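Local atomic coordinates of serpin B3 (Homo sapiens, PDB entry 4ZK3), a protein that probably inhibits proteases, chiefly lysosomal cysteine proteases, as a member of the serpin family, and is linked as Pso p27 to psoriasis. Residues 101-106 / 178-183; 45-50 / 311-316. All blocks are in the same frame, centred on the assembly; numbering follows the deposited sequence.

Contact 1 (101-106 / 178-183)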
ATOM      1  N   LEU A 101     -12.928   6.600  -0.454  1.00 23.53           N
ATOM      2  CA  LEU A 101     -12.002   5.622   0.059  1.00 22.68           C
ATOM      3  C   LEU A 101     -12.750   4.300   0.243  1.00 23.89           C
ATOM      4  O   LEU A 101     -13.809   4.270   0.871  1.00 23.40           O
ATOM      5  CB  LEU A 101     -11.421   6.108   1.391  1.00 24.19           C
ATOM      6  CG  LEU A 101     -10.449   5.090   1.950  1.00 23.41           C
ATOM      7  CD1 LEU A 101      -9.223   4.779   1.041  1.00 24.54           C
ATOM      8  CD2 LEU A 101      -9.976   5.538   3.293  1.00 24.95           C
ATOM      9  N   LYS A 102     -12.230   3.206  -0.292  1.00 20.46           N
ATOM     10  CA  LYS A 102     -12.882   1.970  -0.116  1.00 22.52           C
ATOM     11  C   LYS A 102     -11.896   0.840  -0.137  1.00 20.43           C
ATOM     12  O   LYS A 102     -10.847   0.909  -0.777  1.00 19.45           O
ATOM     13  CB  LYS A 102     -13.996   1.737  -1.103  1.00 23.70           C
ATOM     14  CG  LYS A 102     -13.620   1.718  -2.524  1.00 27.95           C
ATOM     15  CD  LYS A 102     -14.773   1.443  -3.473  1.00 31.33           C
ATOM     16  CE  LYS A 102     -14.304   1.734  -4.879  1.00 34.77           C
ATOM     17  NZ  LYS A 102     -15.119   1.074  -5.964  1.00 38.76           N
ATOM     18  N   ILE A 103     -12.227  -0.192   0.618  1.00 21.66           N
ATOM     19  CA  ILE A 103     -11.378  -1.362   0.731  1.00 22.43           C
ATOM     20  C   ILE A 103     -12.247  -2.570   0.816  1.00 23.46           C
ATOM     21  O   ILE A 103     -13.231  -2.564   1.559  1.00 24.96           O
ATOM     22  CB  ILE A 103     -10.442  -1.189   1.926  1.00 22.72           C
ATOM     23  CG1 ILE A 103      -9.351  -2.270   1.949  1.00 23.22           C
ATOM     24  CG2 ILE A 103     -11.220  -1.138   3.220  1.00 26.46           C
ATOM     25  CD1 ILE A 103      -8.191  -1.834   2.768  1.00 24.34           C
ATOM     26  N   ALA A 104     -11.845  -3.639   0.151  1.00 19.84           N
ATOM     27  CA  ALA A 104     -12.586  -4.885   0.228  1.00 21.25           C
ATOM     28  C   ALA A 104     -11.628  -6.075   0.267  1.00 21.52           C
ATOM     29  O   ALA A 104     -10.528  -6.039  -0.335  1.00 20.16           O
ATOM     30  CB  ALA A 104     -13.453  -5.000  -1.005  1.00 22.40           C
ATOM     31  N   ASN A 105     -12.109  -7.134   0.898  1.00 19.31           N
ATOM     32  CA  ASN A 105     -11.448  -8.383   1.033  1.00 19.23           C
ATOM     33  C   ASN A 105     -12.322  -9.452   0.470  1.00 20.26           C
ATOM     34  O   ASN A 105     -13.525  -9.426   0.652  1.00 20.75           O
ATOM     35  CB  ASN A 105     -11.204  -8.634   2.534  1.00 18.84           C
ATOM     36  CG  ASN A 105     -10.182  -7.714   3.093  1.00 20.25           C
ATOM     37  OD1 ASN A 105     -10.393  -6.974   4.099  1.00 21.93           O
ATOM     38  ND2 ASN A 105      -9.071  -7.709   2.454  1.00 18.29           N
ATOM     39  N   LYS A 106     -11.744 -10.420  -0.212  1.00 19.29           N
ATOM     40  CA  LYS A 106     -12.514 -11.506  -0.767  1.00 21.05           C
ATOM     41  C   LYS A 106     -11.756 -12.830  -0.834  1.00 19.14           C
ATOM     42  O   LYS A 106     -10.592 -12.865  -1.126  1.00 18.93           O
ATOM     43  CB  LYS A 106     -13.025 -11.141  -2.188  1.00 25.02           C
ATOM     44  CG  LYS A 106     -14.106 -12.105  -2.718  1.00 28.11           C
ATOM     45  CD  LYS A 106     -14.748 -11.569  -3.980  1.00 29.59           C
ATOM     46  CE  LYS A 106     -15.814 -12.490  -4.532  1.00 36.18           C
ATOM     47  NZ  LYS A 106     -16.636 -11.872  -5.637  1.00 35.38           N
ATOM     48  N   ASN A 178      -7.185  -8.678  -1.427  1.00 16.19           N
ATOM     49  CA  ASN A 178      -7.521  -7.370  -0.932  1.00 15.92           C
ATOM     50  C   ASN A 178      -7.418  -6.320  -2.033  1.00 18.02           C
ATOM     51  O   ASN A 178      -6.448  -6.298  -2.786  1.00 19.11           O
ATOM     52  CB  ASN A 178      -6.542  -6.901   0.177  1.00 15.89           C
ATOM     53  CG  ASN A 178      -6.844  -5.513   0.641  1.00 15.90           C
ATOM     54  OD1 ASN A 178      -7.729  -5.321   1.505  1.00 20.15           O
ATOM     55  ND2 ASN A 178      -6.229  -4.550   0.047  1.00 13.90           N
ATOM     56  N   ALA A 179      -8.427  -5.454  -2.161  1.00 18.33           N
ATOM     57  CA  ALA A 179      -8.343  -4.274  -3.027  1.00 19.52           C
ATOM     58  C   ALA A 179      -8.662  -3.009  -2.254  1.00 18.48           C
ATOM     59  O   ALA A 179      -9.608  -2.971  -1.451  1.00 20.98           O
ATOM     60  CB  ALA A 179      -9.306  -4.382  -4.211  1.00 18.88           C
ATOM     61  N   ILE A 180      -7.891  -1.972  -2.529  1.00 16.84           N
ATOM     62  CA  ILE A 180      -8.031  -0.658  -1.896  1.00 17.23           C
ATOM     63  C   ILE A 180      -8.019   0.431  -2.975  1.00 16.75           C
ATOM     64  O   ILE A 180      -7.279   0.324  -3.995  1.00 15.88           O
ATOM     65  CB  ILE A 180      -6.903  -0.409  -0.860  1.00 17.11           C
ATOM     66  CG1 ILE A 180      -7.091   0.917  -0.149  1.00 17.07           C
ATOM     67  CG2 ILE A 180      -5.503  -0.395  -1.534  1.00 16.23           C
ATOM     68  CD1 ILE A 180      -6.112   1.175   1.017  1.00 17.15           C
ATOM     69  N   TYR A 181      -8.888   1.450  -2.799  1.00 17.23           N
ATOM     70  CA  TYR A 181      -9.102   2.477  -3.804  1.00 17.54           C
ATOM     71  C   TYR A 181      -9.384   3.822  -3.141  1.00 18.47           C
ATOM     72  O   TYR A 181     -10.177   3.901  -2.196  1.00 19.09           O
ATOM     73  CB  TYR A 181     -10.264   2.119  -4.755  1.00 18.25           C
ATOM     74  CG  TYR A 181     -10.524   3.211  -5.745  1.00 20.46           C
ATOM     75  CD1 TYR A 181      -9.757   3.297  -6.881  1.00 21.07           C
ATOM     76  CD2 TYR A 181     -11.515   4.213  -5.516  1.00 22.39           C
ATOM     77  CE1 TYR A 181      -9.930   4.311  -7.799  1.00 24.74           C
ATOM     78  CE2 TYR A 181     -11.687   5.251  -6.444  1.00 25.61           C
ATOM     79  CZ  TYR A 181     -10.910   5.287  -7.587  1.00 23.21           C
ATOM     80  OH  TYR A 181     -11.024   6.282  -8.558  1.00 24.67           O
ATOM     81  N   PHE A 182      -8.697   4.862  -3.609  1.00 17.32           N
ATOM     82  CA  PHE A 182      -8.832   6.194  -3.105  1.00 18.18           C
ATOM     83  C   PHE A 182      -8.878   7.171  -4.297  1.00 20.19           C
ATOM     84  O   PHE A 182      -8.049   7.079  -5.194  1.00 21.25           O
ATOM     85  CB  PHE A 182      -7.648   6.538  -2.236  1.00 19.45           C
ATOM     86  CG  PHE A 182      -7.566   7.988  -1.915  1.00 20.39           C
ATOM     87  CD1 PHE A 182      -8.538   8.574  -1.100  1.00 21.56           C
ATOM     88  CD2 PHE A 182      -6.564   8.779  -2.463  1.00 20.75           C
ATOM     89  CE1 PHE A 182      -8.479   9.953  -0.814  1.00 25.04           C
ATOM     90  CE2 PHE A 182      -6.495  10.114  -2.183  1.00 20.18           C
ATOM     91  CZ  PHE A 182      -7.436  10.711  -1.357  1.00 21.67           C
ATOM     92  N   LYS A 183      -9.841   8.089  -4.327  1.00 19.72           N
ATOM     93  CA  LYS A 183      -9.745   9.225  -5.229  1.00 22.16           C
ATOM     94  C   LYS A 183     -10.220  10.454  -4.499  1.00 21.96           C
ATOM     95  O   LYS A 183     -11.257  10.427  -3.912  1.00 20.94           O
ATOM     96  CB  LYS A 183     -10.574   9.030  -6.495  1.00 25.26           C
ATOM     97  CG  LYS A 183     -10.334  10.127  -7.557  1.00 28.96           C
ATOM     98  CD  LYS A 183     -11.281   9.958  -8.765  1.00 33.31           C
ATOM     99  CE  LYS A 183     -11.232  11.176  -9.681  1.00 37.86           C
ATOM    100  NZ  LYS A 183     -11.313  10.704 -11.102  1.00 41.83           N
TER
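Two neighbouring antiparallel strands of serpin β-sheet A meet where Lys-102 pairs with Tyr-181 and Ala-104 with Ala-179; in family terms strand 99-110 is s2A and strand 174-185 is s3A. Their short axes approach to 4.8 Å and are 174° apart. Lys-102/Tyr-181 and Ala-104/Ala-179 are hydrogen-bonded pairs: Lys-102 N meets Tyr-181 O at 2.9 Å, Ala-104 N meets Ala-179 O at 2.8 Å, and each bond is returned from the opposite strand.

One face carries Leu-101, Ile-103 and Asn-105 beside Phe-182, Ile-180 and Asn-178. The CD1 methyl of Leu-101 rests 4.0 Å from Phe-182 CB, at the root of the ring. With CG1 of Ile-103 anti to the backbone N (chi1 -170°) and chi2 also extended, Ile-103 CD1 lies against the flank of Ile-180, 4.1 Å from Ile-180 CD1. Asn-105 ND2 reaches Asn-178 OD1 at 2.9 Å, but this bond is weak, its N-H...O angle only 121°. Ser-36 of helix 31-42 also bonds to Asn-105 ND2 and, weakly, to Asn-178 OD1, consistent with the polar shutter region known in serpins.

On the other face, the extended chain of Lys-102 runs across Tyr-181, its CE 3.8 Å from ring atom CD2. The tyrosine OH bonds Glu-342 on strand 340-351, the reactive-centre loop inserted as s4A, as in cleaved serpins, which pairs with the far edge of strand 174-185.

Strong backbone bonding thus holds the strands in register, while hydrocarbon side chains make up the face of Leu-101, Ile-103, Ile-180 and Phe-182. Among the buried asparagine amides, Asn-105 ND2 has its stronger bond with Ser-36, while Asn-178 OD1 is met weakly by both.

Contact 2 (45-50 / 311-316)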
ATOM      1  N   ALA A  45      -3.770 -19.773  10.161  1.00 28.55           N
ATOM      2  CA  ALA A  45      -2.449 -20.368  10.399  1.00 28.75           C
ATOM      3  C   ALA A  45      -2.354 -20.891  11.856  1.00 31.55           C
ATOM      4  O   ALA A  45      -3.104 -20.446  12.728  1.00 30.63           O
ATOM      5  CB  ALA A  45      -1.340 -19.341  10.144  1.00 26.80           C
ATOM      6  N   LYS A  46      -1.444 -21.834  12.095  1.00 33.60           N
ATOM      7  CA  LYS A  46      -1.196 -22.316  13.443  1.00 36.62           C
ATOM      8  C   LYS A  46       0.282 -22.310  13.767  1.00 32.46           C
ATOM      9  O   LYS A  46       1.145 -22.241  12.887  1.00 29.38           O
ATOM     10  CB  LYS A  46      -1.651 -23.769  13.626  1.00 40.85           C
ATOM     11  CG  LYS A  46      -3.091 -24.090  13.350  1.00 42.12           C
ATOM     12  CD  LYS A  46      -4.002 -23.499  14.389  1.00 43.54           C
ATOM     13  CE  LYS A  46      -5.421 -23.985  14.139  1.00 44.86           C
ATOM     14  NZ  LYS A  46      -6.389 -23.111  14.845  1.00 45.54           N
ATOM     15  N   ASP A  47       0.542 -22.453  15.067  1.00 40.51           N
ATOM     16  CA  ASP A  47       1.878 -22.762  15.582  1.00 41.94           C
ATOM     17  C   ASP A  47       2.869 -21.822  14.985  1.00 38.90           C
ATOM     18  O   ASP A  47       2.696 -20.591  15.033  1.00 37.39           O
ATOM     19  CB  ASP A  47       2.296 -24.221  15.283  1.00 46.43           C
ATOM     20  CG  ASP A  47       1.417 -25.250  15.997  1.00 49.84           C
ATOM     21  OD1 ASP A  47       0.662 -24.873  16.925  1.00 51.66           O
ATOM     22  OD2 ASP A  47       1.466 -26.436  15.597  1.00 55.07           O
ATOM     23  N   ASN A  48       3.880 -22.401  14.364  1.00 35.73           N
ATOM     24  CA  ASN A  48       5.000 -21.627  13.881  1.00 40.02           C
ATOM     25  C   ASN A  48       4.657 -20.801  12.638  1.00 40.22           C
ATOM     26  O   ASN A  48       5.207 -19.693  12.460  1.00 37.89           O
ATOM     27  CB  ASN A  48       6.137 -22.572  13.545  1.00 43.47           C
ATOM     28  CG  ASN A  48       7.481 -21.979  13.856  1.00 51.86           C
ATOM     29  OD1 ASN A  48       7.683 -21.426  14.950  1.00 52.56           O
ATOM     30  ND2 ASN A  48       8.417 -22.086  12.900  1.00 53.55           N
ATOM     31  N   THR A  49       3.774 -21.358  11.787  1.00 39.19           N
ATOM     32  CA  THR A  49       3.344 -20.711  10.533  1.00 32.65           C
ATOM     33  C   THR A  49       2.771 -19.334  10.974  1.00 29.42           C
ATOM     34  O   THR A  49       3.223 -18.284  10.507  1.00 29.66           O
ATOM     35  CB  THR A  49       2.340 -21.577   9.709  1.00 34.16           C
ATOM     36  OG1 THR A  49       3.001 -22.699   9.121  1.00 37.78           O
ATOM     37  CG2 THR A  49       1.795 -20.815   8.532  1.00 34.92           C
ATOM     38  N   ALA A  50       1.881 -19.347  11.965  1.00 29.22           N
ATOM     39  CA  ALA A  50       1.296 -18.123  12.488  1.00 30.85           C
ATOM     40  C   ALA A  50       2.311 -17.207  13.130  1.00 32.67           C
ATOM     41  O   ALA A  50       2.253 -15.963  12.953  1.00 29.46           O
ATOM     42  CB  ALA A  50       0.131 -18.439  13.464  1.00 29.96           C
ATOM     43  N   ASP A 311       6.350 -27.383   5.640  1.00 35.70           N
ATOM     44  CA  ASP A 311       6.085 -27.204   7.068  1.00 37.99           C
ATOM     45  C   ASP A 311       4.797 -26.422   7.329  1.00 38.07           C
ATOM     46  O   ASP A 311       4.364 -26.335   8.473  1.00 33.34           O
ATOM     47  CB  ASP A 311       7.199 -26.404   7.766  1.00 41.34           C
ATOM     48  CG  ASP A 311       8.557 -27.114   7.771  1.00 44.34           C
ATOM     49  OD1 ASP A 311       8.587 -28.366   7.599  1.00 41.08           O
ATOM     50  OD2 ASP A 311       9.584 -26.399   7.957  1.00 41.49           O
ATOM     51  N   ALA A 312       4.208 -25.827   6.297  1.00 35.81           N
ATOM     52  CA  ALA A 312       3.047 -24.930   6.452  1.00 33.39           C
ATOM     53  C   ALA A 312       2.004 -25.520   7.355  1.00 34.57           C
ATOM     54  O   ALA A 312       1.630 -26.686   7.184  1.00 38.72           O
ATOM     55  CB  ALA A 312       2.428 -24.673   5.062  1.00 34.13           C
ATOM     56  N   ASP A 313       1.502 -24.759   8.310  1.00 31.89           N
ATOM     57  CA  ASP A 313       0.323 -25.186   9.025  1.00 36.55           C
ATOM     58  C   ASP A 313      -0.786 -24.106   8.882  1.00 35.08           C
ATOM     59  O   ASP A 313      -0.765 -23.099   9.594  1.00 33.10           O
ATOM     60  CB  ASP A 313       0.626 -25.481  10.496  1.00 36.25           C
ATOM     61  CG  ASP A 313      -0.573 -26.093  11.236  1.00 41.85           C
ATOM     62  OD1 ASP A 313      -1.707 -26.149  10.684  1.00 45.31           O
ATOM     63  OD2 ASP A 313      -0.411 -26.505  12.401  1.00 40.82           O
ATOM     64  N   LEU A 314      -1.746 -24.405   7.995  1.00 34.99           N
ATOM     65  CA  LEU A 314      -2.899 -23.583   7.666  1.00 30.67           C
ATOM     66  C   LEU A 314      -4.106 -24.421   7.949  1.00 33.94           C
ATOM     67  O   LEU A 314      -5.163 -24.293   7.306  1.00 31.01           O
ATOM     68  CB  LEU A 314      -2.846 -23.239   6.173  1.00 31.14           C
ATOM     69  CG  LEU A 314      -1.836 -22.155   5.780  1.00 31.44           C
ATOM     70  CD1 LEU A 314      -1.854 -21.841   4.273  1.00 30.70           C
ATOM     71  CD2 LEU A 314      -2.118 -20.892   6.597  1.00 29.28           C
ATOM     72  N   SER A 315      -3.973 -25.286   8.948  1.00 30.14           N
ATOM     73  CA  SER A 315      -5.024 -26.225   9.307  1.00 31.61           C
ATOM     74  C   SER A 315      -6.209 -25.498   9.899  1.00 31.62           C
ATOM     75  O   SER A 315      -7.317 -26.078  10.043  1.00 33.71           O
ATOM     76  CB  SER A 315      -4.480 -27.263  10.310  1.00 34.11           C
ATOM     77  OG  SER A 315      -4.096 -26.667  11.527  1.00 31.53           O
ATOM     78  N   GLY A 316      -6.006 -24.228  10.274  1.00 26.21           N
ATOM     79  CA  GLY A 316      -7.146 -23.383  10.699  1.00 27.50           C
ATOM     80  C   GLY A 316      -8.109 -22.991   9.554  1.00 25.31           C
ATOM     81  O   GLY A 316      -9.233 -22.485   9.781  1.00 26.12           O
TER
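Two hydrogen bonds tie Lys-46 and Thr-49 to Asp-313. Lys-46 N donates to Asp-313 O over 2.9 Å, coming in 31° off the carbonyl plane, and Asp-313 N donates to Thr-49 OG1 over 2.7 Å in a nearly straight bond (164°). Thr-49 OG1 stands anti to its own carbonyl carbon (chi1 -72°), which turns the oxygen onto that amide. The backbone of Asp-313 is therefore gripped on both its N-H and its C=O.

A further pair of bonds fixes the Asp-313 carboxylate from within its own segment. OD1 accepts from Ser-315 N at 3.0 Å and, through its syn lone pair, from Ser-315 OG at 2.6 Å.

Among the charged groups, Asp-313 OD2 lies 3.7 Å from Asp-47 OD2, the two carboxylates almost perpendicular. Such proximity of like charges would probably make one of them easier to protonate, and the low pH of this crystal form may ease it. Lys-46 NZ is 7.0 Å from Asp-313 OD1, but Arg-321, which packs on Asp-313 and bonds Ala-312 O, may temper the charge.

In van der Waals contact, the Lys-46 chain bends at chi2 and passes over Ser-315 toward Gly-316, its CG 3.3 Å from Ser-315 OG. The apolar contact is on the buried side: Ala-45 CB meets Leu-314 CD2 at 3.9 Å, and Leu-314 also packs against Val-41 of helix 31-42.

Asp-313 and Ser-315 form an Asx turn leading into a short, weakly bonded helical turn that lies against Lys-46, while the loop at Asp-313 docks on the start of helix 47-57, the serpin helix C, just after the linker from helix B.

Overall arrangement
Contact 2 closes a long chain loop inside which contact 1 is nested: the order is 45-50, 101-106, 178-183, 311-316. Their centres are 27 Å apart and their nearest atoms about 14 Å, so they do not touch. Contact 1 lies in sheet A near the middle of the molecule, contact 2 at its periphery, 25 Å from the chain centre. Helix 31-42 spans the gap: Ile-32, Ser-33, Ser-36 and Met-40 meet the strands of contact 1, whereas Val-41 and Leu-42 meet contact 2. The central sheet, expanded by the inserted reactive loop, and the helical end of the serpin fold are thus linked through helix 31-42, which lies beneath the strands and ends beside contact 2.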